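Long-range contact in replicative DNA helicase (Helicobacter pylori, PDB 3GXV), which probably unwinds DNA at the replication fork as an ATP-driven hexameric helicase whose N-terminal domain probably takes part in the interaction with primase: residues Tyr42-Leu55 with Ile67-Asp81. Residues are numbered along the deposited sequence; the frame is centred on the assembly and turned at random.
Sequences YPPNGLFFEIALKL and IRQKMPKDKQIKEED
Ile67 lays its side chain across the ring of Phe48 at about a right angle, CG2 standing 3.4 Å from Phe48 CE1 in an oblique approach. This packing belongs to the all-helical N-terminal domain of the DnaB family: one side of helix 43-57 is covered by the end of helix 64-69, the following loop and the start of helix 79-87. Beyond the ring, Ile67 CD1 reaches Leu55 CD1 at 3.6 Å. Ile51 fills the middle of the interface with both branches. With chi1 at -65°, CG1 lies beside the backbone N and CG2 opposite it, sending CG2 to Lys70 CB at 3.6 Å and CD1 to Met71 CG at 3.5 Å, a close fit for two carbons. Further along, Leu47 and Ile77 run antiparallel, side against side, with CD2 of Leu47 3.8 Å from CG1 of Ile77. A weak N-H...S bond from Ile77 N to Met71 SD spans the loop. Helix 3-23 backs the contact, Leu18 touching Phe48. At the helix start, Tyr42 OH is placed to donate to Asp81 OD1, a doubtful bond because the carboxylate is modelled too close to the ring. Nearby, a water bridges the segments, 2.7 Å from Asn45 OD1 and 3.0 Å from Asp81 O.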
loop_
_atom_site.group_PDB
_atom_site.type_symbol
_atom_site.label_atom_id
_atom_site.label_comp_id
_atom_site.label_asym_id
_atom_site.label_seq_id
_atom_site.Cartn_x
_atom_site.Cartn_y
_atom_site.Cartn_z
ATOM N N TYR B 42 18.899 -0.891 13.153
ATOM C CA TYR B 42 17.901 -0.721 14.203
ATOM C C TYR B 42 16.895 -1.853 13.962
ATOM O O TYR B 42 16.173 -1.845 12.975
ATOM C CB TYR B 42 17.212 0.630 14.057
ATOM C CG TYR B 42 16.319 0.971 15.211
ATOM C CD1 TYR B 42 16.795 0.904 16.518
ATOM C CD2 TYR B 42 15.000 1.366 15.008
ATOM C CE1 TYR B 42 15.984 1.223 17.589
ATOM C CE2 TYR B 42 14.181 1.687 16.073
ATOM C CZ TYR B 42 14.680 1.616 17.364
ATOM O OH TYR B 42 13.897 1.964 18.439
ATOM N N PRO B 43 16.850 -2.844 14.859
ATOM C CA PRO B 43 15.946 -3.995 14.741
ATOM C C PRO B 43 14.495 -3.711 14.363
ATOM O O PRO B 43 13.913 -4.425 13.555
ATOM C CB PRO B 43 16.069 -4.669 16.107
ATOM C CG PRO B 43 17.465 -4.346 16.504
ATOM C CD PRO B 43 17.570 -2.887 16.140
ATOM N N PRO B 44 13.884 -2.679 14.960
ATOM C CA PRO B 44 12.485 -2.385 14.611
ATOM C C PRO B 44 12.279 -2.057 13.122
ATOM O O PRO B 44 11.172 -2.218 12.588
ATOM C CB PRO B 44 12.147 -1.215 15.526
ATOM C CG PRO B 44 12.962 -1.538 16.759
ATOM C CD PRO B 44 14.296 -1.920 16.157
ATOM N N ASN B 45 13.337 -1.582 12.467
ATOM C CA ASN B 45 13.263 -1.245 11.050
ATOM C C ASN B 45 13.291 -2.527 10.235
ATOM O O ASN B 45 12.669 -2.614 9.184
ATOM C CB ASN B 45 14.433 -0.348 10.635
ATOM C CG ASN B 45 14.334 1.060 11.212
ATOM O OD1 ASN B 45 13.271 1.495 11.658
ATOM N ND2 ASN B 45 15.445 1.783 11.191
ATOM N N GLY B 46 14.044 -3.515 10.716
ATOM C CA GLY B 46 14.101 -4.793 10.035
ATOM C C GLY B 46 12.744 -5.464 10.193
ATOM O O GLY B 46 12.188 -6.018 9.241
ATOM N N LEU B 47 12.199 -5.418 11.404
ATOM C CA LEU B 47 10.898 -6.018 11.672
ATOM C C LEU B 47 9.867 -5.411 10.715
ATOM O O LEU B 47 9.001 -6.122 10.177
ATOM C CB LEU B 47 10.489 -5.780 13.135
ATOM C CG LEU B 47 9.154 -6.350 13.651
ATOM C CD1 LEU B 47 8.891 -7.721 13.042
ATOM C CD2 LEU B 47 9.190 -6.440 15.181
ATOM N N PHE B 48 9.973 -4.095 10.513
ATOM C CA PHE B 48 9.086 -3.369 9.607
ATOM C C PHE B 48 9.286 -3.916 8.192
ATOM O O PHE B 48 8.322 -4.283 7.528
ATOM C CB PHE B 48 9.413 -1.875 9.613
ATOM C CG PHE B 48 8.443 -1.036 8.829
ATOM C CD1 PHE B 48 7.320 -0.507 9.440
ATOM C CD2 PHE B 48 8.667 -0.753 7.481
ATOM C CE1 PHE B 48 6.428 0.295 8.721
ATOM C CE2 PHE B 48 7.784 0.045 6.756
ATOM C CZ PHE B 48 6.665 0.573 7.378
ATOM N N PHE B 49 10.538 -3.973 7.740
ATOM C CA PHE B 49 10.844 -4.493 6.408
ATOM C C PHE B 49 10.223 -5.885 6.225
ATOM O O PHE B 49 9.758 -6.250 5.144
ATOM C CB PHE B 49 12.363 -4.580 6.205
ATOM C CG PHE B 49 12.775 -4.804 4.770
ATOM C CD1 PHE B 49 12.356 -3.924 3.769
ATOM C CD2 PHE B 49 13.541 -5.912 4.414
ATOM C CE1 PHE B 49 12.692 -4.150 2.442
ATOM C CE2 PHE B 49 13.883 -6.144 3.078
ATOM C CZ PHE B 49 13.456 -5.266 2.097
ATOM N N GLU B 50 10.220 -6.648 7.310
ATOM C CA GLU B 50 9.702 -8.004 7.330
ATOM C C GLU B 50 8.201 -8.023 7.063
ATOM O O GLU B 50 7.726 -8.730 6.173
ATOM C CB GLU B 50 9.997 -8.607 8.699
ATOM C CG GLU B 50 10.010 -10.123 8.807
ATOM C CD GLU B 50 10.253 -10.550 10.245
ATOM O OE1 GLU B 50 9.293 -10.502 11.044
ATOM O OE2 GLU B 50 11.407 -10.895 10.589
ATOM N N ILE B 51 7.455 -7.242 7.842
ATOM C CA ILE B 51 6.008 -7.179 7.678
ATOM C C ILE B 51 5.665 -6.661 6.285
ATOM O O ILE B 51 4.673 -7.081 5.682
ATOM C CB ILE B 51 5.359 -6.266 8.742
ATOM C CG1 ILE B 51 5.561 -6.860 10.143
ATOM C CG2 ILE B 51 3.874 -6.119 8.456
ATOM C CD1 ILE B 51 5.320 -5.868 11.286
ATOM N N ALA B 52 6.495 -5.762 5.769
ATOM C CA ALA B 52 6.262 -5.195 4.448
ATOM C C ALA B 52 6.447 -6.273 3.391
ATOM O O ALA B 52 5.617 -6.419 2.495
ATOM C CB ALA B 52 7.214 -4.024 4.192
ATOM N N LEU B 53 7.537 -7.029 3.503
ATOM C CA LEU B 53 7.819 -8.111 2.563
ATOM C C LEU B 53 6.627 -9.054 2.527
ATOM O O LEU B 53 6.216 -9.502 1.461
ATOM C CB LEU B 53 9.069 -8.887 2.988
ATOM C CG LEU B 53 10.396 -8.122 2.974
ATOM C CD1 LEU B 53 11.511 -9.042 3.479
ATOM C CD2 LEU B 53 10.698 -7.613 1.567
ATOM N N LYS B 54 6.081 -9.351 3.706
ATOM C CA LYS B 54 4.924 -10.238 3.818
ATOM C C LYS B 54 3.673 -9.622 3.178
ATOM O O LYS B 54 2.946 -10.304 2.460
ATOM C CB LYS B 54 4.654 -10.582 5.289
ATOM C CG LYS B 54 3.310 -11.252 5.536
ATOM C CD LYS B 54 3.254 -12.007 6.857
ATOM C CE LYS B 54 3.721 -11.180 8.047
ATOM N NZ LYS B 54 5.196 -10.953 8.042
ATOM N N LEU B 55 3.441 -8.335 3.424
ATOM C CA LEU B 55 2.286 -7.642 2.859
ATOM C C LEU B 55 2.329 -7.557 1.340
ATOM O O LEU B 55 1.289 -7.540 0.690
ATOM C CB LEU B 55 2.180 -6.220 3.416
ATOM C CG LEU B 55 1.694 -6.026 4.850
ATOM C CD1 LEU B 55 1.738 -4.536 5.210
ATOM C CD2 LEU B 55 0.273 -6.588 4.984
ATOM N N ILE B 67 0.282 -2.007 8.147
ATOM C CA ILE B 67 1.522 -2.327 8.836
ATOM C C ILE B 67 1.175 -2.621 10.277
ATOM O O ILE B 67 1.718 -3.539 10.878
ATOM C CB ILE B 67 2.538 -1.162 8.786
ATOM C CG1 ILE B 67 3.094 -1.013 7.373
ATOM C CG2 ILE B 67 3.661 -1.412 9.772
ATOM C CD1 ILE B 67 3.860 -2.226 6.886
ATOM N N ARG B 68 0.245 -1.849 10.821
ATOM C CA ARG B 68 -0.160 -2.029 12.204
ATOM C C ARG B 68 -1.097 -3.218 12.360
ATOM O O ARG B 68 -1.168 -3.819 13.431
ATOM C CB ARG B 68 -0.838 -0.770 12.720
ATOM C CG ARG B 68 0.019 0.480 12.640
ATOM C CD ARG B 68 -0.374 1.435 13.752
ATOM N NE ARG B 68 -0.450 2.829 13.333
ATOM C CZ ARG B 68 0.537 3.491 12.745
ATOM N NH1 ARG B 68 1.690 2.889 12.493
ATOM N NH2 ARG B 68 0.376 4.771 12.426
ATOM N N GLN B 69 -1.828 -3.549 11.301
ATOM C CA GLN B 69 -2.729 -4.688 11.353
ATOM C C GLN B 69 -1.932 -5.985 11.246
ATOM O O GLN B 69 -2.251 -6.968 11.902
ATOM C CB GLN B 69 -3.753 -4.630 10.209
ATOM C CG GLN B 69 -4.961 -3.747 10.473
ATOM C CD GLN B 69 -6.080 -3.978 9.463
ATOM O OE1 GLN B 69 -6.517 -5.110 9.260
ATOM N NE2 GLN B 69 -6.552 -2.907 8.835
ATOM N N LYS B 70 -0.881 -5.978 10.431
ATOM C CA LYS B 70 -0.062 -7.173 10.225
ATOM C C LYS B 70 1.084 -7.359 11.227
ATOM O O LYS B 70 1.936 -8.229 11.046
ATOM C CB LYS B 70 0.500 -7.183 8.801
ATOM C CG LYS B 70 0.777 -8.577 8.264
ATOM C CD LYS B 70 -0.528 -9.346 8.050
ATOM C CE LYS B 70 -0.260 -10.809 7.775
ATOM N NZ LYS B 70 0.456 -11.428 8.924
ATOM N N MET B 71 1.109 -6.545 12.279
ATOM C CA MET B 71 2.145 -6.657 13.303
ATOM C C MET B 71 1.871 -7.872 14.196
ATOM O O MET B 71 0.796 -7.994 14.781
ATOM C CB MET B 71 2.199 -5.380 14.141
ATOM C CG MET B 71 3.404 -4.498 13.830
ATOM S SD MET B 71 3.552 -3.116 14.980
ATOM C CE MET B 71 3.265 -1.761 13.889
ATOM N N PRO B 72 2.872 -8.766 14.344
ATOM C CA PRO B 72 2.832 -10.010 15.136
ATOM C C PRO B 72 2.078 -10.047 16.471
ATOM O O PRO B 72 1.746 -11.121 16.973
ATOM C CB PRO B 72 4.315 -10.373 15.290
ATOM C CG PRO B 72 5.007 -9.067 15.185
ATOM C CD PRO B 72 4.272 -8.398 14.062
ATOM N N LYS B 73 1.803 -8.882 17.039
ATOM C CA LYS B 73 1.055 -8.791 18.302
ATOM C C LYS B 73 1.488 -9.759 19.456
ATOM O O LYS B 73 0.705 -10.067 20.359
ATOM C CB LYS B 73 -0.438 -8.935 17.995
ATOM C CG LYS B 73 -1.302 -7.819 18.470
ATOM C CD LYS B 73 -0.984 -7.407 19.905
ATOM C CE LYS B 73 -1.725 -6.145 20.339
ATOM N NZ LYS B 73 -3.178 -6.344 20.103
ATOM N N ASP B 74 2.713 -10.266 19.385
ATOM C CA ASP B 74 3.277 -11.108 20.409
ATOM C C ASP B 74 4.508 -10.277 20.669
ATOM O O ASP B 74 5.000 -10.123 21.786
ATOM C CB ASP B 74 3.651 -12.493 19.860
ATOM C CG ASP B 74 4.594 -12.430 18.698
ATOM O OD1 ASP B 74 4.196 -11.946 17.613
ATOM O OD2 ASP B 74 5.757 -12.842 18.878
ATOM N N LYS B 75 4.938 -9.705 19.556
ATOM C CA LYS B 75 6.064 -8.814 19.418
ATOM C C LYS B 75 5.440 -7.622 18.695
ATOM O O LYS B 75 4.626 -7.803 17.785
ATOM C CB LYS B 75 7.129 -9.467 18.530
ATOM C CG LYS B 75 8.390 -8.670 18.376
ATOM C CD LYS B 75 9.118 -8.550 19.694
ATOM C CE LYS B 75 10.476 -7.908 19.494
ATOM N NZ LYS B 75 10.368 -6.508 18.998
ATOM N N GLN B 76 5.793 -6.414 19.113
ATOM C CA GLN B 76 5.237 -5.225 18.490
ATOM C C GLN B 76 6.275 -4.126 18.284
ATOM O O GLN B 76 7.328 -4.119 18.924
ATOM C CB GLN B 76 4.069 -4.705 19.337
ATOM C CG GLN B 76 3.477 -3.415 18.814
ATOM C CD GLN B 76 2.017 -3.253 19.163
ATOM O OE1 GLN B 76 1.178 -4.057 18.747
ATOM N NE2 GLN B 76 1.699 -2.209 19.924
ATOM N N ILE B 77 5.973 -3.207 17.370
ATOM C CA ILE B 77 6.853 -2.084 17.066
ATOM C C ILE B 77 6.361 -0.817 17.769
ATOM O O ILE B 77 5.342 -0.243 17.384
ATOM C CB ILE B 77 6.910 -1.806 15.542
ATOM C CG1 ILE B 77 7.512 -3.005 14.815
ATOM C CG2 ILE B 77 7.749 -0.572 15.268
ATOM C CD1 ILE B 77 7.638 -2.813 13.314
ATOM N N LYS B 78 7.097 -0.382 18.790
ATOM C CA LYS B 78 6.735 0.804 19.559
ATOM C C LYS B 78 6.343 1.975 18.674
ATOM O O LYS B 78 7.076 2.342 17.749
ATOM C CB LYS B 78 7.883 1.211 20.476
ATOM C CG LYS B 78 8.187 0.185 21.543
ATOM C CD LYS B 78 9.247 0.691 22.499
ATOM C CE LYS B 78 9.533 -0.323 23.595
ATOM N NZ LYS B 78 10.544 0.211 24.548
ATOM N N GLU B 79 5.182 2.555 18.977
ATOM C CA GLU B 79 4.640 3.677 18.221
ATOM C C GLU B 79 5.645 4.737 17.810
ATOM O O GLU B 79 5.550 5.288 16.710
ATOM C CB GLU B 79 3.500 4.343 18.996
ATOM C CG GLU B 79 2.135 3.736 18.735
ATOM C CD GLU B 79 1.697 3.880 17.287
ATOM O OE1 GLU B 79 1.647 5.023 16.786
ATOM O OE2 GLU B 79 1.393 2.848 16.650
ATOM N N GLU B 80 6.605 5.039 18.674
ATOM C CA GLU B 80 7.579 6.061 18.322
ATOM C C GLU B 80 8.439 5.642 17.135
ATOM O O GLU B 80 8.870 6.486 16.348
ATOM C CB GLU B 80 8.469 6.401 19.521
ATOM C CG GLU B 80 9.148 5.214 20.189
ATOM C CD GLU B 80 8.394 4.714 21.417
ATOM O OE1 GLU B 80 8.977 3.907 22.173
ATOM O OE2 GLU B 80 7.224 5.119 21.626
ATOM N N ASP B 81 8.672 4.340 17.003
ATOM C CA ASP B 81 9.490 3.811 15.913
ATOM C C ASP B 81 8.737 3.814 14.590
ATOM O O ASP B 81 9.347 3.850 13.518
ATOM C CB ASP B 81 9.963 2.388 16.241
ATOM C CG ASP B 81 11.073 2.371 17.277
ATOM O OD1 ASP B 81 12.038 3.137 17.118
ATOM O OD2 ASP B 81 10.992 1.595 18.246
HETATM O O HOH W 1 12.122 2.815 13.775
#